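Local coordinates for penaeus monodon metallodensovirus major capsid protein (Penaeus monodon metallodensovirus, PDB 6WH7), which forms, as the major capsid protein, the shell of a shrimp densovirus, sixty copies of it making up the particle, at residues Leu218-Asp223 and Ala269-Ser274; Pro240-Asn243 and Asn247-Gly250. All coordinates share one frame; numbering follows the deposited sequence.

Interaction 1 of 2, residues Leu218-Asp223 and Ala269-Ser274; sequences LHFSHD and AGHYLS
Two beta-sheets face each other across the interior of a jelly-roll, the fold of parvoviral capsid proteins, and F220 on strand 218-222 meets H271 on strand 270-274 of the facing sheet. The backbones stay well separated, the CA atoms of F220 and H271 9.4 Å apart, and the rings fill the distance. The imidazole turns its CE1-ND1 edge to one face of the phenyl ring, an edge-to-face pair with centroids 4.9 Å apart and planes at 62°. CE1 of H271 leads, lying 3.7 Å from CB of F220 and about as far from CG and CD1, so it hangs above the CG-CD1 side, just past the rim, while ND1 lies over the face. Both first torsions place CG opposite the carbonyl carbon (F220 chi1 -57°, H271 chi1 -70°), and both CB atoms point into the gap. ND1 of H271 has its polar partner in Y126 OH, which ties the buried imidazole to strand 118-135. W85 stacks on H271, H159 stacks on F220, and I161 touches both side chains. Strand 218-222 pairs with strand 118-135 in one sheet; strand 270-274 runs between strands 79-83 and 157-162 in the other.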
# COMPACT_ATOMS: atom_id res chain seq x y z
N LEU A 218 -61.50 49.57 -38.17
CA LEU A 218 -61.90 49.96 -36.83
C LEU A 218 -62.91 48.94 -36.31
O LEU A 218 -64.02 48.85 -36.82
CB LEU A 218 -62.51 51.36 -36.84
CG LEU A 218 -61.62 52.51 -37.30
CD1 LEU A 218 -62.42 53.77 -37.33
CD2 LEU A 218 -60.43 52.65 -36.39
N HIS A 219 -62.51 48.19 -35.29
CA HIS A 219 -63.35 47.15 -34.71
C HIS A 219 -63.91 47.65 -33.40
O HIS A 219 -63.18 48.19 -32.56
CB HIS A 219 -62.54 45.88 -34.45
CG HIS A 219 -61.84 45.34 -35.66
ND1 HIS A 219 -62.50 44.70 -36.68
CD2 HIS A 219 -60.54 45.37 -36.02
CE1 HIS A 219 -61.63 44.34 -37.61
NE2 HIS A 219 -60.43 44.74 -37.23
N PHE A 220 -65.22 47.48 -33.20
CA PHE A 220 -65.85 47.87 -31.95
C PHE A 220 -66.80 46.76 -31.54
O PHE A 220 -67.68 46.39 -32.31
CB PHE A 220 -66.58 49.19 -32.10
CG PHE A 220 -65.70 50.29 -32.57
CD1 PHE A 220 -64.87 50.94 -31.69
CD2 PHE A 220 -65.66 50.64 -33.89
CE1 PHE A 220 -64.04 51.92 -32.12
CE2 PHE A 220 -64.84 51.62 -34.32
CZ PHE A 220 -64.02 52.26 -33.44
N SER A 221 -66.61 46.23 -30.34
CA SER A 221 -67.42 45.14 -29.83
C SER A 221 -68.01 45.53 -28.49
O SER A 221 -67.49 46.38 -27.78
CB SER A 221 -66.61 43.86 -29.67
OG SER A 221 -66.17 43.37 -30.92
N HIS A 222 -69.12 44.89 -28.16
CA HIS A 222 -69.72 45.02 -26.84
C HIS A 222 -70.19 43.65 -26.40
O HIS A 222 -71.01 43.03 -27.08
CB HIS A 222 -70.88 46.00 -26.86
CG HIS A 222 -71.48 46.25 -25.52
ND1 HIS A 222 -70.79 46.86 -24.50
CD2 HIS A 222 -72.72 45.99 -25.03
CE1 HIS A 222 -71.57 46.96 -23.44
NE2 HIS A 222 -72.74 46.44 -23.74
N ASP A 223 -69.69 43.19 -25.27
CA ASP A 223 -70.14 41.94 -24.69
C ASP A 223 -71.36 42.19 -23.81
O ASP A 223 -71.43 43.19 -23.10
CB ASP A 223 -69.04 41.28 -23.86
CG ASP A 223 -67.96 40.68 -24.71
OD1 ASP A 223 -68.18 40.50 -25.92
OD2 ASP A 223 -66.89 40.36 -24.16
N ALA A 269 -71.16 53.28 -25.22
CA ALA A 269 -70.90 54.68 -25.46
C ALA A 269 -71.34 55.08 -26.85
O ALA A 269 -71.47 54.25 -27.76
CB ALA A 269 -69.41 54.97 -25.28
N GLY A 270 -71.61 56.37 -27.01
CA GLY A 270 -72.01 56.87 -28.31
C GLY A 270 -70.87 56.82 -29.28
O GLY A 270 -69.76 57.28 -28.97
N HIS A 271 -71.10 56.23 -30.44
CA HIS A 271 -70.11 56.25 -31.50
C HIS A 271 -70.55 57.23 -32.57
O HIS A 271 -71.72 57.30 -32.93
CB HIS A 271 -69.88 54.87 -32.10
CG HIS A 271 -69.18 53.93 -31.18
ND1 HIS A 271 -68.86 52.64 -31.53
CD2 HIS A 271 -68.76 54.08 -29.91
CE1 HIS A 271 -68.25 52.05 -30.53
NE2 HIS A 271 -68.18 52.90 -29.52
N TYR A 272 -69.59 58.00 -33.05
CA TYR A 272 -69.84 59.18 -33.85
C TYR A 272 -68.79 59.27 -34.93
O TYR A 272 -67.61 59.00 -34.68
CB TYR A 272 -69.79 60.43 -32.97
CG TYR A 272 -70.84 60.46 -31.90
CD1 TYR A 272 -72.18 60.49 -32.21
CD2 TYR A 272 -70.48 60.37 -30.57
CE1 TYR A 272 -73.13 60.51 -31.22
CE2 TYR A 272 -71.42 60.37 -29.59
CZ TYR A 272 -72.74 60.44 -29.92
OH TYR A 272 -73.67 60.45 -28.92
N LEU A 273 -69.21 59.64 -36.13
CA LEU A 273 -68.30 59.92 -37.22
C LEU A 273 -68.34 61.40 -37.53
O LEU A 273 -69.41 62.02 -37.51
CB LEU A 273 -68.64 59.10 -38.46
CG LEU A 273 -68.42 57.61 -38.24
CD1 LEU A 273 -68.86 56.82 -39.44
CD2 LEU A 273 -66.97 57.35 -37.94
N SER A 274 -67.18 61.97 -37.82
CA SER A 274 -67.06 63.40 -37.99
C SER A 274 -65.86 63.68 -38.87
O SER A 274 -64.98 62.83 -39.03
CB SER A 274 -66.93 64.10 -36.64
OG SER A 274 -66.83 65.50 -36.79

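Interaction 2 of 2, residues Pro240-Asn243 and Asn247-Gly250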
# COMPACT_ATOMS: atom_id res chain seq x y z
N PRO A 240 -79.66 45.19 -25.04
CA PRO A 240 -79.87 45.29 -23.59
C PRO A 240 -78.74 46.05 -22.91
O PRO A 240 -77.56 45.73 -23.07
CB PRO A 240 -79.92 43.83 -23.15
CG PRO A 240 -80.44 43.13 -24.34
CD PRO A 240 -79.88 43.82 -25.53
N GLN A 241 -79.11 47.07 -22.14
CA GLN A 241 -78.15 47.95 -21.48
C GLN A 241 -78.73 48.43 -20.17
O GLN A 241 -79.92 48.71 -20.09
CB GLN A 241 -77.81 49.17 -22.33
CG GLN A 241 -77.09 48.88 -23.61
CD GLN A 241 -76.94 50.10 -24.44
OE1 GLN A 241 -77.64 51.08 -24.26
NE2 GLN A 241 -76.05 50.04 -25.40
N ASN A 242 -77.88 48.54 -19.17
CA ASN A 242 -78.24 49.13 -17.89
C ASN A 242 -77.57 50.50 -17.82
O ASN A 242 -76.35 50.59 -17.71
CB ASN A 242 -77.79 48.23 -16.74
CG ASN A 242 -78.63 46.97 -16.64
OD1 ASN A 242 -79.80 46.96 -16.99
ND2 ASN A 242 -78.02 45.90 -16.18
N ASN A 243 -78.37 51.56 -17.89
CA ASN A 243 -77.86 52.90 -18.13
C ASN A 243 -78.62 53.89 -17.27
O ASN A 243 -79.57 53.55 -16.57
CB ASN A 243 -78.03 53.32 -19.59
CG ASN A 243 -77.18 52.54 -20.51
OD1 ASN A 243 -76.18 51.96 -20.11
ND2 ASN A 243 -77.55 52.52 -21.77
N ASN A 247 -82.82 50.32 -19.10
CA ASN A 247 -82.53 49.09 -18.39
C ASN A 247 -82.79 47.90 -19.31
O ASN A 247 -83.58 47.97 -20.25
CB ASN A 247 -83.32 48.98 -17.07
CG ASN A 247 -84.80 49.15 -17.25
OD1 ASN A 247 -85.37 48.81 -18.28
ND2 ASN A 247 -85.45 49.67 -16.22
N ALA A 248 -82.11 46.79 -19.01
CA ALA A 248 -82.05 45.66 -19.92
C ALA A 248 -83.32 44.82 -19.91
O ALA A 248 -83.69 44.26 -20.95
CB ALA A 248 -80.85 44.79 -19.59
N VAL A 249 -83.99 44.69 -18.78
CA VAL A 249 -85.19 43.87 -18.69
C VAL A 249 -86.40 44.72 -19.03
O VAL A 249 -86.50 45.88 -18.61
CB VAL A 249 -85.33 43.23 -17.29
CG1 VAL A 249 -84.11 42.43 -16.97
CG2 VAL A 249 -85.55 44.26 -16.23
N GLY A 250 -87.31 44.16 -19.81
CA GLY A 250 -88.48 44.90 -20.22
C GLY A 250 -89.71 44.53 -19.45
O GLY A 250 -90.72 45.24 -19.51
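CG of N242 lies beside the backbone N and anti to the carbonyl carbon (chi1 -72°), which brings OD1 round to face A248, although CB does not head straight for the other segment. The contact closes a tight excursion within the long irregular connection between the short strand 229-230 and strand 257-262, outside the two main sheets of the jelly-roll: only three residues separate 240-243 from 247-250, and neither segment is helix or strand. Its one cross-segment hydrogen bond runs from the backbone N of A248 to OD1 of N242, 3.1 Å long with an N-H...O angle of 150°, the donor lying 24° off the carbonyl plane. The same amide is held at its other end, where ND2 of N242 donates to the carbonyl of M362 and, weakly, to that of V263, so both halves of the group have partners and its rotation should be well fixed. A248 is the residue most covered by the opposite segment. Its methyl points at 240-243 and touches OD1 of N242. The apolar part of the contact is CB of A248 against CB of P240, 3.8 Å apart. The carbonyl O of Q241 also comes near the peptide joining N247 to A248, but at an angle too poor for a bond. A second subunit, another copy of the protein, closes over this region: its I258 packs on N242, its D367 on V249, and its H368 on N247. The bond to CB of N247 points away from 240-243, yet CB still comes within 4.1 Å of OD1 of N242.

How the interactions relate
Following the chain from the N terminus, strand 218-222 comes first, then the short strand 229-230, and after it the irregular connection that holds both halves of interaction 2. Residues 240-243 and 247-250 close their small loop there, before the chain passes through strand 257-262 and reaches 269-274, where interaction 1 closes its much larger one. The smaller loop is therefore nested wholly inside the larger, and the two do not cross. The centres of interactions 1 and 2 lie about 19 Å apart. The nearest atoms of interactions 1 and 2 are about 5 Å apart, without touching. Interaction 1 joins the two sheets through the core, whereas interaction 2 folds the intervening connection on itself beside a neighbouring subunit.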